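Local coordinates for extracellular solute-binding protein family 1 (Kribbella flavida, PDB 5IXP) that probably captures a solute outside the cell and delivers it to an ABC transporter, as extracellular solute-binding proteins of family 1 do, at residues A[176-181]-A[194-199]; A[360-365]-A[382-387]; A[139-144]-A[260-265]; A[146-151]-A[162-167]. All blocks are in the same frame, centred on the assembly; numbering follows the deposited sequence.

Contact 1 (A[176-181]-A[194-199]); sequences NQLIQA and NELLKR
The amide planes of Gln180 and Asn194 stand 81° apart on side chains that run alongside in opposite senses; Gln180 lies over one face of the Asn194 amide, and two carbonyl acceptors lie at its edge. Both are close to its plane, so each hydrogen of ND2 is used. Asn194 ND2 donates to Ala181 O at 3.0 Å, in the carbonyl plane and on a lone pair. The second bond, from Asn194 ND2 to Gln180 O, is also 3.0 Å long but more bent (142°), with the donor well above the carbonyl plane. CG of Gln180 lies over that nitrogen, 3.5 Å from Asn194 ND2. CG of Asn194 stands anti to its own backbone N (chi1 -173°), which carries the amide across to the loop. The oxygen of the same amide serves the helix: Asn194 is the N-cap of helix 195-209, and OD1 accepts weak bonds from Leu196 N and Leu197 N. One amide thus ties the first turn of this helix to the loop that follows helix 167-175 in the solute-binding fold. Beside the polar grip, Leu178 divides its methyls between two leucines. Its CD2 lies 4.1 Å from CD1 of Leu196, on the outer side, while its CD1 meets CD1 of Leu197 at the same distance. Leu197 is buried deeper, against Trp171 and Arg175, and its CD2 reaches to 3.9 Å from Ala181 O.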
# COMPACT_ATOMS: atom_id res chain seq x y z
N ASN A 176 -6.34 0.94 8.24
CA ASN A 176 -4.94 0.59 8.39
C ASN A 176 -4.19 1.52 9.33
O ASN A 176 -3.06 1.20 9.70
CB ASN A 176 -4.27 0.56 7.02
CG ASN A 176 -4.56 -0.72 6.29
OD1 ASN A 176 -4.11 -1.78 6.70
ND2 ASN A 176 -5.33 -0.64 5.22
N GLN A 177 -4.80 2.63 9.75
CA GLN A 177 -4.19 3.51 10.74
C GLN A 177 -4.49 3.11 12.17
O GLN A 177 -3.79 3.57 13.08
CB GLN A 177 -4.69 4.94 10.57
CG GLN A 177 -4.26 5.60 9.30
CD GLN A 177 -4.79 7.01 9.23
OE1 GLN A 177 -5.89 7.30 9.68
NE2 GLN A 177 -3.99 7.91 8.68
N LEU A 178 -5.52 2.31 12.41
CA LEU A 178 -5.87 1.93 13.77
C LEU A 178 -4.72 1.19 14.43
O LEU A 178 -3.95 0.50 13.77
CB LEU A 178 -7.13 1.06 13.78
CG LEU A 178 -8.34 1.68 13.10
CD1 LEU A 178 -9.48 0.68 13.03
CD2 LEU A 178 -8.76 2.94 13.85
N ILE A 179 -4.62 1.34 15.75
CA ILE A 179 -3.63 0.59 16.52
C ILE A 179 -3.97 -0.90 16.49
O ILE A 179 -3.08 -1.75 16.41
CB ILE A 179 -3.54 1.12 17.96
CG1 ILE A 179 -2.81 2.46 17.99
CG2 ILE A 179 -2.81 0.13 18.85
CD1 ILE A 179 -2.51 2.94 19.40
N GLN A 180 -5.25 -1.24 16.56
CA GLN A 180 -5.65 -2.61 16.31
C GLN A 180 -6.89 -2.61 15.43
O GLN A 180 -7.72 -1.71 15.49
CB GLN A 180 -5.91 -3.39 17.60
CG GLN A 180 -7.22 -3.08 18.25
CD GLN A 180 -7.33 -3.73 19.60
OE1 GLN A 180 -6.33 -4.14 20.18
NE2 GLN A 180 -8.55 -3.83 20.11
N ALA A 181 -6.97 -3.63 14.58
CA ALA A 181 -8.14 -3.76 13.73
C ALA A 181 -8.82 -5.08 14.06
O ALA A 181 -9.79 -5.11 14.83
CB ALA A 181 -7.74 -3.69 12.25
N ASN A 194 -14.08 -4.57 19.05
CA ASN A 194 -13.30 -3.36 18.76
C ASN A 194 -14.27 -2.24 18.40
O ASN A 194 -14.73 -2.16 17.26
CB ASN A 194 -12.32 -3.64 17.64
CG ASN A 194 -11.35 -2.49 17.40
OD1 ASN A 194 -11.53 -1.38 17.92
ND2 ASN A 194 -10.32 -2.75 16.60
N GLU A 195 -14.58 -1.37 19.37
CA GLU A 195 -15.52 -0.29 19.09
C GLU A 195 -14.94 0.73 18.12
O GLU A 195 -15.68 1.36 17.37
CB GLU A 195 -15.98 0.39 20.39
CG GLU A 195 -17.20 1.33 20.18
CD GLU A 195 -17.68 2.06 21.44
OE1 GLU A 195 -17.22 1.72 22.56
OE2 GLU A 195 -18.52 2.98 21.31
N LEU A 196 -13.61 0.89 18.10
CA LEU A 196 -13.02 1.83 17.16
C LEU A 196 -13.26 1.39 15.72
O LEU A 196 -13.44 2.23 14.83
CB LEU A 196 -11.53 1.99 17.42
CG LEU A 196 -11.14 3.43 17.76
CD1 LEU A 196 -9.65 3.55 17.79
CD2 LEU A 196 -11.75 4.41 16.78
N LEU A 197 -13.27 0.08 15.48
CA LEU A 197 -13.61 -0.44 14.16
C LEU A 197 -15.04 -0.06 13.78
O LEU A 197 -15.29 0.40 12.65
CB LEU A 197 -13.43 -1.95 14.18
CG LEU A 197 -13.32 -2.73 12.89
CD1 LEU A 197 -12.08 -2.30 12.10
CD2 LEU A 197 -13.25 -4.22 13.25
N LYS A 198 -15.99 -0.24 14.69
CA LYS A 198 -17.37 0.16 14.41
C LYS A 198 -17.48 1.67 14.24
O LYS A 198 -18.25 2.15 13.41
CB LYS A 198 -18.30 -0.33 15.53
CG LYS A 198 -19.81 -0.02 15.32
CD LYS A 198 -20.30 -0.44 13.92
CE LYS A 198 -21.82 -0.72 13.87
NZ LYS A 198 -22.68 0.46 14.19
N ARG A 199 -16.70 2.44 15.00
CA ARG A 199 -16.76 3.89 14.83
C ARG A 199 -16.26 4.30 13.46
O ARG A 199 -16.82 5.23 12.84
CB ARG A 199 -15.99 4.59 15.94
CG ARG A 199 -16.83 4.77 17.19
CD ARG A 199 -16.24 5.75 18.18
NE ARG A 199 -16.99 5.74 19.43
CZ ARG A 199 -16.84 6.64 20.39
NH1 ARG A 199 -15.97 7.62 20.24
NH2 ARG A 199 -17.57 6.55 21.50

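Contact 2 (A[360-365]-A[382-387]); sequences NQVFTE and KQALRE
The tight side of this contact is apolar and centres on Ala384, whose small side chain is consistent with the close approach of the backbones, the CA atoms of Phe363 and Ala384 being 5.3 Å apart. CB of Ala384 sits over one face of the Phe363 ring, 4.2 Å from the centroid and 27° off the normal, a CH-pi contact. Farther along the ring, CZ of Phe363 meets CD2 of Leu385 at 3.9 Å, the two side chains crossing obliquely. Tyr182 also meets this ring, its plane inclined by only about 20°. An alanine in place of Phe363 would remove the ring that Ala384 and Leu385 pack on and would probably loosen the pairing of the helices here. Helices 356-371 and 377-392 form an antiparallel helical hairpin near the C terminus, their short segments crossing at 165° with axes 8.6 Å apart. Val362 marks the passage to the looser side: its CG2 touches Ala384 O at 3.4 Å, and its CB rests on CB of Glu387. Beyond it, water takes over from direct contact. One water lies within hydrogen-bonding distance of Val362 O and Glu387 OE1, and a second similarly links OE1 of Glu365 and OE1 of Glu387, carboxylate oxygens 4.6 Å apart whose like charges it probably helps to screen. Gln383 NE2 holds the other oxygen of Glu387, donating to OE2 from above the carboxylate plane in a nearly straight bond of 2.8 Å.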
# COMPACT_ATOMS: atom_id res chain seq x y z
N ASN A 360 -10.73 -9.02 6.39
CA ASN A 360 -10.96 -7.71 5.80
C ASN A 360 -11.89 -7.80 4.59
O ASN A 360 -12.69 -6.89 4.36
CB ASN A 360 -9.64 -7.06 5.40
CG ASN A 360 -9.83 -5.61 5.02
OD1 ASN A 360 -10.34 -4.83 5.82
ND2 ASN A 360 -9.43 -5.24 3.80
N GLN A 361 -11.80 -8.90 3.84
CA GLN A 361 -12.63 -9.05 2.64
C GLN A 361 -14.12 -9.07 2.99
O GLN A 361 -14.94 -8.50 2.26
CB GLN A 361 -12.23 -10.34 1.91
CG GLN A 361 -12.91 -10.52 0.56
CD GLN A 361 -12.43 -11.75 -0.18
OE1 GLN A 361 -11.23 -12.03 -0.26
NE2 GLN A 361 -13.37 -12.51 -0.74
N VAL A 362 -14.49 -9.70 4.10
CA VAL A 362 -15.91 -9.74 4.46
C VAL A 362 -16.38 -8.35 4.88
O VAL A 362 -17.51 -7.95 4.57
CB VAL A 362 -16.22 -10.82 5.51
CG1 VAL A 362 -15.41 -12.08 5.28
CG2 VAL A 362 -16.08 -10.31 6.93
N PHE A 363 -15.51 -7.57 5.55
CA PHE A 363 -15.91 -6.22 5.94
C PHE A 363 -16.03 -5.31 4.72
O PHE A 363 -16.97 -4.51 4.64
CB PHE A 363 -14.92 -5.63 6.94
CG PHE A 363 -15.14 -6.09 8.35
CD1 PHE A 363 -16.09 -5.46 9.16
CD2 PHE A 363 -14.43 -7.16 8.87
CE1 PHE A 363 -16.31 -5.88 10.46
CE2 PHE A 363 -14.64 -7.59 10.18
CZ PHE A 363 -15.58 -6.94 10.97
N THR A 364 -15.11 -5.42 3.76
CA THR A 364 -15.19 -4.53 2.61
C THR A 364 -16.34 -4.93 1.69
O THR A 364 -16.97 -4.05 1.08
CB THR A 364 -13.87 -4.49 1.84
OG1 THR A 364 -13.50 -5.81 1.40
CG2 THR A 364 -12.75 -3.92 2.71
N GLU A 365 -16.63 -6.23 1.57
CA GLU A 365 -17.81 -6.64 0.81
C GLU A 365 -19.06 -6.06 1.44
O GLU A 365 -19.94 -5.54 0.73
CB GLU A 365 -17.90 -8.17 0.73
CG GLU A 365 -16.87 -8.79 -0.21
CD GLU A 365 -16.86 -10.31 -0.18
OE1 GLU A 365 -17.64 -10.91 0.59
OE2 GLU A 365 -16.06 -10.91 -0.94
N LYS A 382 -23.89 -6.59 10.84
CA LYS A 382 -24.12 -7.88 11.47
C LYS A 382 -23.63 -9.01 10.57
O LYS A 382 -23.01 -9.97 11.05
CB LYS A 382 -25.60 -8.07 11.80
CG LYS A 382 -26.14 -7.07 12.80
CD LYS A 382 -27.63 -7.35 13.08
CE LYS A 382 -28.21 -6.38 14.09
NZ LYS A 382 -27.59 -6.54 15.44
N GLN A 383 -23.88 -8.91 9.26
CA GLN A 383 -23.41 -9.96 8.36
C GLN A 383 -21.89 -10.02 8.32
O GLN A 383 -21.32 -11.11 8.33
CB GLN A 383 -23.97 -9.75 6.94
CG GLN A 383 -23.43 -10.77 5.95
CD GLN A 383 -24.13 -10.72 4.61
OE1 GLN A 383 -25.09 -9.97 4.43
NE2 GLN A 383 -23.66 -11.51 3.65
N ALA A 384 -21.23 -8.86 8.30
CA ALA A 384 -19.77 -8.86 8.33
C ALA A 384 -19.24 -9.54 9.59
O ALA A 384 -18.31 -10.35 9.52
CB ALA A 384 -19.22 -7.43 8.22
N LEU A 385 -19.85 -9.25 10.74
CA LEU A 385 -19.39 -9.88 11.98
C LEU A 385 -19.55 -11.39 11.92
O LEU A 385 -18.64 -12.13 12.31
CB LEU A 385 -20.12 -9.31 13.20
CG LEU A 385 -19.79 -7.87 13.60
CD1 LEU A 385 -20.43 -7.50 14.92
CD2 LEU A 385 -18.29 -7.63 13.66
N ARG A 386 -20.71 -11.87 11.44
CA ARG A 386 -20.91 -13.32 11.30
C ARG A 386 -19.86 -13.93 10.39
O ARG A 386 -19.26 -14.96 10.73
CB ARG A 386 -22.30 -13.62 10.73
CG ARG A 386 -23.45 -13.49 11.70
CD ARG A 386 -24.72 -14.17 11.15
NE ARG A 386 -25.06 -13.73 9.80
CZ ARG A 386 -25.76 -12.63 9.53
NH1 ARG A 386 -26.18 -11.85 10.53
NH2 ARG A 386 -26.04 -12.29 8.28
N GLU A 387 -19.64 -13.33 9.23
CA GLU A 387 -18.71 -13.90 8.26
C GLU A 387 -17.27 -13.78 8.72
O GLU A 387 -16.46 -14.67 8.45
CB GLU A 387 -18.92 -13.24 6.91
CG GLU A 387 -20.33 -13.46 6.39
CD GLU A 387 -20.57 -12.89 5.01
OE1 GLU A 387 -19.74 -12.10 4.53
OE2 GLU A 387 -21.60 -13.25 4.41
O HOH W 1 -19.98 -9.42 4.56
O HOH W 2 -20.07 -11.06 1.94

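Contact 3 (A[139-144]-A[260-265]); sequences KLFPDW and ADVFPG
From CG to the far rim of its indole, Trp144 lies against Pro264, CB only leading the ring in. CG stands anti to the carbonyl carbon (chi1 -70°), and from there the ring passes across the proline, with CD2 at 3.5 Å from Pro264 CB. That CB sits over the indole face, 16° off the normal of the six-membered ring, in a CH-pi contact. NE1 passes close to Pro264 O at an angle too poor for a hydrogen bond; its proton goes to Gln177 OE1, while Gln177 NE2 donates to Pro264 O. On the side of NE1, CZ2 meets CE2 of Phe263 at 3.9 Å, the indole edge turned to the phenyl face in an offset edge-to-face pair with planes at 89°. CZ3 and CH2, at the tip, rest against Pro264 CG. The contact joins the loop leading into helix 144-157, N-capped by Asp143, whose OD1 also bonds Ser146 OG, to the loop between strands 257-260 and 269-276, next to strand 108-121 of the mixed sheet. The backbones are fastened by Gly265 N donating to Pro142 O at 2.9 Å. A water lies within hydrogen-bonding distance of Pro142 O and, more weakly, of Phe263 O. Farther back, Val262 CG1 reaches the edge of the Phe141 ring, 4.0 Å from CD2.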
# COMPACT_ATOMS: atom_id res chain seq x y z
N LYS A 139 -4.19 22.16 4.85
CA LYS A 139 -4.73 22.53 6.15
C LYS A 139 -6.16 22.06 6.35
O LYS A 139 -6.63 22.05 7.49
CB LYS A 139 -4.67 24.05 6.33
CG LYS A 139 -3.28 24.64 6.19
CD LYS A 139 -3.35 26.16 6.28
CE LYS A 139 -2.01 26.80 5.98
NZ LYS A 139 -2.10 28.29 6.00
N LEU A 140 -6.86 21.67 5.29
CA LEU A 140 -8.24 21.20 5.42
C LEU A 140 -8.34 19.80 6.03
O LEU A 140 -9.39 19.47 6.60
CB LEU A 140 -8.93 21.17 4.06
CG LEU A 140 -9.24 22.45 3.33
CD1 LEU A 140 -9.85 22.09 1.98
CD2 LEU A 140 -10.21 23.28 4.15
N PHE A 141 -7.31 18.98 5.89
CA PHE A 141 -7.47 17.54 6.14
C PHE A 141 -6.58 16.96 7.24
O PHE A 141 -6.00 15.89 7.03
CB PHE A 141 -7.14 16.74 4.88
CG PHE A 141 -7.86 17.20 3.66
CD1 PHE A 141 -9.18 17.62 3.73
CD2 PHE A 141 -7.22 17.20 2.43
CE1 PHE A 141 -9.85 18.05 2.60
CE2 PHE A 141 -7.89 17.62 1.29
CZ PHE A 141 -9.20 18.05 1.38
N PRO A 142 -6.45 17.57 8.42
CA PRO A 142 -5.56 16.97 9.42
C PRO A 142 -6.07 15.62 9.92
O PRO A 142 -5.26 14.75 10.28
CB PRO A 142 -5.52 18.02 10.54
CG PRO A 142 -6.82 18.72 10.44
CD PRO A 142 -7.10 18.79 8.94
N ASP A 143 -7.38 15.41 9.92
CA ASP A 143 -7.97 14.18 10.43
C ASP A 143 -9.19 13.83 9.59
O ASP A 143 -9.65 14.63 8.76
CB ASP A 143 -8.35 14.32 11.91
CG ASP A 143 -9.13 15.58 12.19
OD1 ASP A 143 -10.13 15.84 11.51
OD2 ASP A 143 -8.74 16.33 13.11
N TRP A 144 -9.72 12.63 9.81
CA TRP A 144 -10.81 12.16 8.95
C TRP A 144 -12.08 12.96 9.17
O TRP A 144 -12.83 13.22 8.23
CB TRP A 144 -11.03 10.66 9.16
CG TRP A 144 -9.88 9.88 8.61
CD1 TRP A 144 -8.86 9.29 9.31
CD2 TRP A 144 -9.58 9.67 7.23
NE1 TRP A 144 -7.96 8.71 8.45
CE2 TRP A 144 -8.38 8.93 7.16
CE3 TRP A 144 -10.22 10.04 6.03
CZ2 TRP A 144 -7.81 8.55 5.94
CZ3 TRP A 144 -9.65 9.67 4.83
CH2 TRP A 144 -8.46 8.92 4.79
N ALA A 260 -1.81 17.27 -2.33
CA ALA A 260 -1.58 18.00 -1.09
C ALA A 260 -0.71 17.17 -0.15
O ALA A 260 -0.91 15.96 -0.02
CB ALA A 260 -2.91 18.34 -0.41
N ASP A 261 0.24 17.83 0.51
CA ASP A 261 1.20 17.17 1.39
C ASP A 261 0.56 16.96 2.76
O ASP A 261 0.85 17.65 3.74
CB ASP A 261 2.47 18.01 1.49
CG ASP A 261 3.58 17.32 2.28
OD1 ASP A 261 3.39 16.19 2.77
OD2 ASP A 261 4.65 17.93 2.41
N VAL A 262 -0.35 15.98 2.81
CA VAL A 262 -1.16 15.75 4.00
C VAL A 262 -1.75 14.35 3.88
O VAL A 262 -1.92 13.83 2.78
CB VAL A 262 -2.28 16.81 4.15
CG1 VAL A 262 -3.33 16.63 3.05
CG2 VAL A 262 -2.95 16.74 5.52
N PHE A 263 -2.05 13.74 5.03
CA PHE A 263 -2.87 12.55 5.01
C PHE A 263 -3.69 12.60 6.30
O PHE A 263 -3.11 12.77 7.38
CB PHE A 263 -2.08 11.24 4.92
CG PHE A 263 -2.93 10.08 4.50
CD1 PHE A 263 -3.38 9.98 3.19
CD2 PHE A 263 -3.29 9.10 5.42
CE1 PHE A 263 -4.17 8.92 2.79
CE2 PHE A 263 -4.09 8.03 5.02
CZ PHE A 263 -4.53 7.94 3.71
N PRO A 264 -5.01 12.47 6.21
CA PRO A 264 -5.83 12.54 7.43
C PRO A 264 -5.39 11.49 8.43
O PRO A 264 -5.20 10.32 8.08
CB PRO A 264 -7.25 12.29 6.92
CG PRO A 264 -7.20 12.63 5.45
CD PRO A 264 -5.82 12.20 5.02
N GLY A 265 -5.21 11.91 9.69
CA GLY A 265 -4.74 11.03 10.73
C GLY A 265 -3.24 10.96 10.86
O GLY A 265 -2.75 10.30 11.78
O HOH W 3 -2.47 15.10 9.67

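Contact 4 (A[146-151]-A[162-167]); sequences SYFAAG and AWFDSA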
# COMPACT_ATOMS: atom_id res chain seq x y z
N SER A 146 -12.30 16.13 9.78
CA SER A 146 -12.15 17.33 8.95
C SER A 146 -12.26 17.00 7.47
O SER A 146 -12.81 17.80 6.69
CB SER A 146 -10.82 18.00 9.25
OG SER A 146 -10.74 18.39 10.61
N TYR A 147 -11.73 15.85 7.05
CA TYR A 147 -11.86 15.43 5.65
C TYR A 147 -13.32 15.29 5.25
O TYR A 147 -13.74 15.80 4.20
CB TYR A 147 -11.09 14.12 5.46
CG TYR A 147 -11.21 13.49 4.09
CD1 TYR A 147 -10.45 13.95 3.02
CD2 TYR A 147 -12.07 12.42 3.88
CE1 TYR A 147 -10.54 13.36 1.76
CE2 TYR A 147 -12.18 11.82 2.64
CZ TYR A 147 -11.41 12.29 1.58
OH TYR A 147 -11.53 11.68 0.37
N PHE A 148 -14.13 14.62 6.07
CA PHE A 148 -15.54 14.45 5.74
C PHE A 148 -16.31 15.77 5.86
O PHE A 148 -17.22 16.04 5.07
CB PHE A 148 -16.17 13.37 6.61
CG PHE A 148 -15.58 11.98 6.36
CD1 PHE A 148 -15.53 11.45 5.08
CD2 PHE A 148 -15.07 11.24 7.41
CE1 PHE A 148 -14.99 10.18 4.84
CE2 PHE A 148 -14.52 9.97 7.19
CZ PHE A 148 -14.48 9.44 5.91
N ALA A 149 -15.97 16.59 6.86
CA ALA A 149 -16.60 17.89 6.96
C ALA A 149 -16.34 18.73 5.72
O ALA A 149 -17.26 19.39 5.20
CB ALA A 149 -16.12 18.62 8.22
N ALA A 150 -15.10 18.73 5.22
CA ALA A 150 -14.82 19.42 3.97
C ALA A 150 -15.61 18.81 2.82
O ALA A 150 -16.08 19.52 1.92
CB ALA A 150 -13.32 19.39 3.67
N GLY A 151 -15.77 17.49 2.83
CA GLY A 151 -16.57 16.85 1.79
C GLY A 151 -18.02 17.27 1.81
O GLY A 151 -18.64 17.43 0.75
N ALA A 162 -19.16 13.77 -6.33
CA ALA A 162 -18.91 13.19 -5.02
C ALA A 162 -17.55 13.64 -4.51
O ALA A 162 -16.74 14.23 -5.23
CB ALA A 162 -18.99 11.66 -5.09
N TRP A 163 -17.30 13.33 -3.24
CA TRP A 163 -16.05 13.73 -2.60
C TRP A 163 -14.94 12.73 -2.87
O TRP A 163 -13.80 13.13 -3.18
CB TRP A 163 -16.30 13.88 -1.09
CG TRP A 163 -15.18 14.46 -0.27
CD1 TRP A 163 -14.64 13.92 0.87
CD2 TRP A 163 -14.51 15.71 -0.48
NE1 TRP A 163 -13.67 14.76 1.38
CE2 TRP A 163 -13.57 15.87 0.57
CE3 TRP A 163 -14.62 16.73 -1.44
CZ2 TRP A 163 -12.74 16.98 0.67
CZ3 TRP A 163 -13.78 17.84 -1.33
CH2 TRP A 163 -12.87 17.96 -0.29
N PHE A 164 -15.23 11.43 -2.78
CA PHE A 164 -14.24 10.39 -3.01
C PHE A 164 -14.87 9.28 -3.85
O PHE A 164 -16.08 9.24 -4.05
CB PHE A 164 -13.70 9.83 -1.69
CG PHE A 164 -14.77 9.40 -0.71
CD1 PHE A 164 -15.43 8.18 -0.88
CD2 PHE A 164 -15.08 10.19 0.39
CE1 PHE A 164 -16.41 7.77 0.02
CE2 PHE A 164 -16.06 9.78 1.30
CZ PHE A 164 -16.72 8.57 1.12
N ASP A 165 -14.01 8.36 -4.33
CA ASP A 165 -14.48 7.39 -5.32
C ASP A 165 -15.30 6.26 -4.69
O ASP A 165 -16.32 5.87 -5.26
CB ASP A 165 -13.29 6.83 -6.12
CG ASP A 165 -12.22 6.18 -5.24
OD1 ASP A 165 -12.05 6.59 -4.07
OD2 ASP A 165 -11.54 5.27 -5.73
N SER A 166 -14.90 5.70 -3.55
CA SER A 166 -15.69 4.62 -2.96
C SER A 166 -15.52 4.57 -1.45
O SER A 166 -14.50 4.99 -0.90
CB SER A 166 -15.33 3.24 -3.56
OG SER A 166 -14.05 2.77 -3.15
N ALA A 167 -16.56 4.06 -0.78
CA ALA A 167 -16.47 3.83 0.66
C ALA A 167 -15.36 2.84 1.00
O ALA A 167 -14.66 3.01 2.01
CB ALA A 167 -17.82 3.34 1.20
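Helix 144-157 packs here against the chain that returns from it toward helix 167-175, within the buried interior of the solute-binding fold, and the link is made mainly by aromatic rings, one of them lying on helix backbone. The indole of Trp163, its CG anti to the backbone N (chi1 -172°), lies between the Tyr147 ring and the backbone of Gly151. CA of Gly151 sits over the five-membered ring, 3.2 Å from its centroid and 10° off the normal, a close CH-pi contact. NE1 of Trp163 stands over the centre of the Tyr147 ring, 3.4 Å from CZ, the two planes inclined obliquely at 48°. CB of Ala150 touches CZ2 of Trp163 at 3.9 Å. Next along the chain, Phe164 presents CE2 to the edge of the Phe148 ring, 3.7 Å from CE1, while Tyr147 OH lies 3.5 Å from Phe164 CB and hydrogen-bonds to Thr234. Replacing Trp163 by an alanine would take away the indole over Gly151 and Tyr147 and would probably weaken the hold of this returning chain on the helix. The fit rests largely on the shapes of the rings and on the bare glycine surface under the Trp163 indole.

Along the chain, contact 3 closes a long loop that holds contact 4 and then contact 1, and contact 2 follows near the C terminus. The centres of all four lie about 18 to 21 Å from the chain centre. Contacts 3 and 4 are closest, centres about 12 Å apart; they share helix 144-157, and Phe141 packs on Tyr147, Ala150 and Trp163. Contacts 1 and 3, centres about 19 Å apart, are bridged by the side chain of Gln177. Contact 1 touches contact 2, its centre about 14 Å from that of contact 1, through Leu197 and Phe363. The C-terminal hairpin is thereby connected, by way of helix 195-209 and then the 176-181 loop, to the loops beside the mixed sheet, consistent with one continuously packed region of the solute-binding fold.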